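Local coordinates for protein GCN5-related N-acetyltransferase (Kribbella flavida, PDB 4H89) that probably transfers an acyl group, most likely acetyl from acetyl-coenzyme A as in other GNAT-fold enzymes, to an acceptor that is not known, at residues H88-S93 against I114-R119; A108-M113 against Q142-R147. All coordinates share one frame; numbering follows the deposited sequence. Where two conformers were deposited one is given.

Contact 1. Residues H88-S93 against I114-R119; sequences HVASAS and IDWAGR
The methyl of Ala-90 meets two residues of the helix at once: its CB lies 4.3 Å from CB of Ala-117 and 4.5 Å from CZ3 of Trp-116. All three residues are buried, and this small apolar patch is the tight part of the contact. With only a methyl on each side, Ala-90 and Ala-117 bring strand and helix to 6.8 Å between their CA atoms. The indole comes in beside them. Its CG stands anti to the backbone N (chi1 168°), which carries the six-membered ring back toward the strand, where its CZ3 corner approaches the Ala-90 methyl obliquely. Phe-122 meets the same indole, and Met-78 of the neighbouring strand touches it as well. Ser-91 is buried on the opposite face of the sheet, its OG bonded to O of Gln-126.

The outer side of the helix is open to solvent. There Asp-115, Gly-118 and Arg-119 are exposed and take no part in the strand contact; Arg-119 folds back so that its guanidinium lies flat over CA of Trp-116, 3.6 Å from the plane. Helix on strand in this way is the first half of the beta-alpha-beta unit 89-96, 105-119, 124-131 at the heart of the GNAT fold.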
loop_
_atom_site.group_PDB
_atom_site.type_symbol
_atom_site.label_atom_id
_atom_site.label_comp_id
_atom_site.label_asym_id
_atom_site.label_seq_id
_atom_site.Cartn_x
_atom_site.Cartn_y
_atom_site.Cartn_z
ATOM N N HIS A 88 -0.396 -14.140 -2.555
ATOM C CA HIS A 88 -0.942 -15.116 -1.640
ATOM C C HIS A 88 -1.418 -14.518 -0.308
ATOM O O HIS A 88 -1.971 -15.232 0.525
ATOM C CB HIS A 88 0.102 -16.211 -1.356
ATOM C CG HIS A 88 1.356 -15.679 -0.793
ATOM N ND1 HIS A 88 2.269 -14.990 -1.556
ATOM C CD2 HIS A 88 1.797 -15.635 0.477
ATOM C CE1 HIS A 88 3.253 -14.572 -0.784
ATOM N NE2 HIS A 88 2.982 -14.956 0.461
ATOM N N VAL A 89 -1.226 -13.204 -0.158
ATOM C CA VAL A 89 -1.730 -12.498 0.998
ATOM C C VAL A 89 -2.903 -11.625 0.507
ATOM O O VAL A 89 -2.711 -10.802 -0.382
ATOM C CB VAL A 89 -0.653 -11.607 1.632
ATOM C CG1 VAL A 89 -1.201 -10.903 2.857
ATOM C CG2 VAL A 89 0.582 -12.400 2.008
ATOM N N ALA A 90 -4.084 -11.829 1.086
ATOM C CA ALA A 90 -5.255 -11.023 0.758
ATOM C C ALA A 90 -5.275 -9.773 1.616
ATOM O O ALA A 90 -4.599 -9.676 2.626
ATOM C CB ALA A 90 -6.499 -11.847 1.086
ATOM N N SER A 91 -6.086 -8.814 1.183
ATOM C CA SER A 91 -6.461 -7.683 2.042
ATOM C C SER A 91 -7.893 -7.344 1.771
ATOM O O SER A 91 -8.553 -7.949 0.921
ATOM C CB SER A 91 -5.548 -6.518 1.737
ATOM O OG SER A 91 -5.746 -5.434 2.662
ATOM N N ALA A 92 -8.405 -6.400 2.541
ATOM C CA ALA A 92 -9.773 -6.009 2.421
ATOM C C ALA A 92 -9.973 -4.662 3.072
ATOM O O ALA A 92 -9.177 -4.212 3.897
ATOM C CB ALA A 92 -10.678 -7.038 3.099
ATOM N N SER A 93 -11.070 -4.031 2.681
ATOM C CA SER A 93 -11.592 -2.813 3.275
ATOM C C SER A 93 -13.077 -2.970 3.573
ATOM O O SER A 93 -13.757 -3.720 2.905
ATOM C CB SER A 93 -11.410 -1.637 2.291
ATOM O OG SER A 93 -10.049 -1.437 1.965
ATOM N N ILE A 114 -13.016 -13.543 5.547
ATOM C CA ILE A 114 -12.056 -14.560 5.978
ATOM C C ILE A 114 -12.425 -15.894 5.358
ATOM O O ILE A 114 -11.533 -16.624 4.885
ATOM C CB ILE A 114 -12.086 -14.683 7.537
ATOM C CG1 ILE A 114 -11.449 -13.459 8.175
ATOM C CG2 ILE A 114 -11.388 -15.967 8.018
ATOM C CD1 ILE A 114 -11.727 -13.267 9.660
ATOM N N ASP A 115 -13.704 -16.225 5.341
ATOM C CA ASP A 115 -14.163 -17.493 4.741
ATOM C C ASP A 115 -13.847 -17.524 3.244
ATOM O O ASP A 115 -13.335 -18.539 2.702
ATOM C CB ASP A 115 -15.647 -17.737 4.971
ATOM C CG ASP A 115 -16.026 -17.895 6.444
ATOM O OD1 ASP A 115 -15.140 -18.009 7.300
ATOM O OD2 ASP A 115 -17.237 -17.853 6.709
ATOM N N TRP A 116 -14.073 -16.408 2.570
ATOM C CA TRP A 116 -13.748 -16.291 1.156
ATOM C C TRP A 116 -12.262 -16.478 0.923
ATOM O O TRP A 116 -11.862 -17.215 0.027
ATOM C CB TRP A 116 -14.213 -14.908 0.638
ATOM C CG TRP A 116 -13.686 -14.531 -0.720
ATOM C CD1 TRP A 116 -14.235 -14.875 -1.922
ATOM C CD2 TRP A 116 -12.515 -13.771 -1.003
ATOM N NE1 TRP A 116 -13.478 -14.357 -2.945
ATOM C CE2 TRP A 116 -12.400 -13.701 -2.420
ATOM C CE3 TRP A 116 -11.548 -13.143 -0.222
ATOM C CZ2 TRP A 116 -11.390 -12.970 -3.059
ATOM C CZ3 TRP A 116 -10.496 -12.452 -0.852
ATOM C CH2 TRP A 116 -10.438 -12.368 -2.258
ATOM N N ALA A 117 -11.436 -15.811 1.700
ATOM C CA ALA A 117 -9.992 -15.855 1.459
ATOM C C ALA A 117 -9.509 -17.271 1.642
ATOM O O ALA A 117 -8.605 -17.732 0.931
ATOM C CB ALA A 117 -9.276 -14.893 2.395
ATOM N N GLY A 118 -10.053 -17.965 2.629
ATOM C CA GLY A 118 -9.699 -19.354 2.869
ATOM C C GLY A 118 -10.041 -20.230 1.686
ATOM O O GLY A 118 -9.184 -20.986 1.195
ATOM N N ARG A 119 -11.283 -20.156 1.209
ATOM C CA ARG A 119 -11.680 -21.027 0.106
ATOM C C ARG A 119 -10.991 -20.669 -1.185
ATOM O O ARG A 119 -10.776 -21.549 -2.029
ATOM C CB ARG A 119 -13.191 -21.151 -0.066
ATOM C CG ARG A 119 -13.903 -19.952 -0.523
ATOM C CD ARG A 119 -15.389 -20.243 -0.867
ATOM N NE ARG A 119 -16.037 -18.969 -1.114
ATOM C CZ ARG A 119 -16.596 -18.193 -0.184
ATOM N NH1 ARG A 119 -17.069 -17.006 -0.548
ATOM N NH2 ARG A 119 -16.717 -18.599 1.077
#

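Contact 2. Residues A108-M113 against Q142-R147; sequences ALCQDM and QSLGFR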
loop_
_atom_site.group_PDB
_atom_site.type_symbol
_atom_site.label_atom_id
_atom_site.label_comp_id
_atom_site.label_asym_id
_atom_site.label_seq_id
_atom_site.Cartn_x
_atom_site.Cartn_y
_atom_site.Cartn_z
ATOM N N ALA A 108 -19.859 -9.494 10.506
ATOM C CA ALA A 108 -20.366 -10.348 9.481
ATOM C C ALA A 108 -19.573 -10.178 8.195
ATOM O O ALA A 108 -19.228 -11.160 7.520
ATOM C CB ALA A 108 -21.827 -10.059 9.248
ATOM N N LEU A 109 -19.312 -8.938 7.810
ATOM C CA LEU A 109 -18.548 -8.688 6.581
ATOM C C LEU A 109 -17.151 -9.283 6.692
ATOM O O LEU A 109 -16.660 -9.862 5.714
ATOM C CB LEU A 109 -18.489 -7.187 6.297
ATOM C CG LEU A 109 -19.739 -6.486 5.825
ATOM C CD1 LEU A 109 -19.535 -4.978 5.937
ATOM C CD2 LEU A 109 -20.039 -6.896 4.402
ATOM N N CYS A 110 -16.490 -9.100 7.820
ATOM C CA CYS A 110 -15.126 -9.595 7.933
ATOM C C CYS A 110 -15.078 -11.110 8.033
ATOM O O CYS A 110 -14.187 -11.716 7.452
ATOM C CB CYS A 110 -14.431 -8.945 9.124
ATOM S SG CYS A 110 -12.643 -9.268 9.181
ATOM N N GLN A 111 -15.990 -11.722 8.766
ATOM C CA GLN A 111 -16.012 -13.176 8.799
ATOM C C GLN A 111 -16.237 -13.757 7.405
ATOM O O GLN A 111 -15.608 -14.727 7.006
ATOM C CB GLN A 111 -17.067 -13.696 9.759
ATOM C CG GLN A 111 -17.044 -15.213 9.911
ATOM C CD GLN A 111 -15.726 -15.702 10.503
ATOM O OE1 GLN A 111 -15.343 -15.237 11.551
ATOM N NE2 GLN A 111 -14.983 -16.518 9.770
ATOM N N ASP A 112 -17.165 -13.171 6.669
ATOM C CA ASP A 112 -17.423 -13.603 5.303
ATOM C C ASP A 112 -16.151 -13.459 4.446
ATOM O O ASP A 112 -15.835 -14.326 3.635
ATOM C CB ASP A 112 -18.588 -12.818 4.685
ATOM C CG ASP A 112 -18.812 -13.201 3.248
ATOM O OD1 ASP A 112 -19.509 -14.215 2.983
ATOM O OD2 ASP A 112 -18.249 -12.482 2.410
HETATM N N MSE A 113 -15.427 -12.365 4.630
HETATM C CA MSE A 113 -14.174 -12.141 3.909
HETATM C C MSE A 113 -13.115 -13.199 4.281
HETATM O O MSE A 113 -12.428 -13.725 3.382
HETATM C CB MSE A 113 -13.700 -10.705 4.202
HETATM C CG MSE A 113 -12.408 -10.297 3.503
HETATM SE SE MSE A 113 -10.823 -10.786 4.440
HETATM C CE MSE A 113 -9.775 -10.975 2.946
ATOM N N GLN A 142 -9.024 -8.009 16.124
ATOM C CA GLN A 142 -8.369 -8.908 17.086
ATOM C C GLN A 142 -9.279 -10.077 17.452
ATOM O O GLN A 142 -8.806 -11.220 17.574
ATOM C CB GLN A 142 -7.913 -8.136 18.330
ATOM C CG GLN A 142 -6.730 -7.231 18.026
ATOM C CD GLN A 142 -6.360 -6.330 19.169
ATOM O OE1 GLN A 142 -7.237 -5.795 19.862
ATOM N NE2 GLN A 142 -5.080 -6.090 19.331
ATOM N N SER A 143 -10.565 -9.807 17.665
ATOM C CA SER A 143 -11.511 -10.867 18.024
ATOM C C SER A 143 -11.692 -11.901 16.913
ATOM O O SER A 143 -12.131 -13.020 17.181
ATOM C CB SER A 143 -12.872 -10.293 18.429
ATOM O OG SER A 143 -13.676 -9.939 17.314
ATOM N N LEU A 144 -11.311 -11.523 15.690
ATOM C CA LEU A 144 -11.400 -12.379 14.519
ATOM C C LEU A 144 -10.056 -12.919 14.123
ATOM O O LEU A 144 -9.909 -13.437 13.025
ATOM C CB LEU A 144 -12.042 -11.633 13.363
ATOM C CG LEU A 144 -13.524 -11.329 13.589
ATOM C CD1 LEU A 144 -13.997 -10.375 12.504
ATOM C CD2 LEU A 144 -14.354 -12.593 13.666
ATOM N N GLY A 145 -9.058 -12.783 14.989
ATOM C CA GLY A 145 -7.785 -13.445 14.798
ATOM C C GLY A 145 -6.639 -12.615 14.270
ATOM O O GLY A 145 -5.543 -13.124 14.119
ATOM N N PHE A 146 -6.867 -11.346 13.975
ATOM C CA PHE A 146 -5.793 -10.475 13.502
ATOM C C PHE A 146 -4.952 -9.987 14.655
ATOM O O PHE A 146 -5.453 -9.794 15.748
ATOM C CB PHE A 146 -6.360 -9.249 12.771
ATOM C CG PHE A 146 -6.944 -9.536 11.422
ATOM C CD1 PHE A 146 -8.232 -9.994 11.309
ATOM C CD2 PHE A 146 -6.238 -9.238 10.283
ATOM C CE1 PHE A 146 -8.754 -10.292 10.073
ATOM C CE2 PHE A 146 -6.759 -9.541 9.039
ATOM C CZ PHE A 146 -8.029 -10.018 8.930
ATOM N N ARG A 147 -3.675 -9.779 14.396
ATOM C CA ARG A 147 -2.799 -9.154 15.368
ATOM C C ARG A 147 -2.073 -7.984 14.773
ATOM O O ARG A 147 -1.855 -7.900 13.550
ATOM C CB ARG A 147 -1.769 -10.130 15.940
ATOM C CG ARG A 147 -0.663 -10.553 14.986
ATOM C CD ARG A 147 0.498 -11.301 15.681
ATOM N NE ARG A 147 1.435 -11.911 14.720
ATOM C CZ ARG A 147 2.714 -11.574 14.574
ATOM N NH1 ARG A 147 3.471 -12.193 13.652
ATOM N NH2 ARG A 147 3.246 -10.637 15.349
#
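A cysteine sulfur set obliquely against a phenyl ring is the odd feature here: SG of Cys-110 sits 5.3 Å from the centroid of the Phe-146 ring, 63° off the ring normal. In this sulfur-aromatic contact the nearest ring atom, CE1 of Phe-146, is 4.1 Å from SG of Cys-110. The thiol reaches that position because SG is anti to the backbone N (chi1 -170°). Leu-144 packs against the same cysteine, its CD1 3.7 Å from CB and 3.8 Å from SG of Cys-110, so one methyl bears on both side-chain atoms. The second branch of the leucine turns to Gln-111, whose amide oxygen OE1 lies 3.5 Å from CD2 of Leu-144. That is a van der Waals touch; the polar grip on this glutamine is at the other end of the amide, where NE2 bonds to OD1 of Asp-115 one turn further along the helix.

What places Leu-144 and Phe-146 is a Schellman motif that ends helix 135-143. Gly-145, with phi at 102°, is its C-prime residue; its N bonds to the carbonyl O of Gln-142 at 3.0 Å, and N of Phe-146 reaches back to O of Trp-141. The chain then leaves toward strand 147-155, with the leucine and the phenylalanine on either side of the glycine both pointed at helix 105-119. Phe-146 is buried and also stacks on Phe-127 of strand 124-131, while Leu-144 and Gln-111 are partly exposed. The carbonyl O of Leu-144 accepts a bond from NE of Arg-171.

Contacts 1 and 2 lie about 10 Å apart, centre to centre, and share helix 105-119: contact 2 uses 108-113 and contact 1 the last residues, 114-119. Along the chain their segments alternate, 88-93, 108-113, 114-119, 142-147. Met-113, a selenomethionine, bridges them, with its CG 3.7 Å from CB of Ala-92 and its CE 3.9 Å from CB of Ala-90. Ile-114 adds a second link, CD1 lying 3.8 Å from the carbonyl O of Leu-144. The helix of the beta-alpha-beta unit thus packs both on the central sheet, through strand 89-96, and on the turn that leads from helix 135-143 into strand 147-155, outermost in the sheet of this chain.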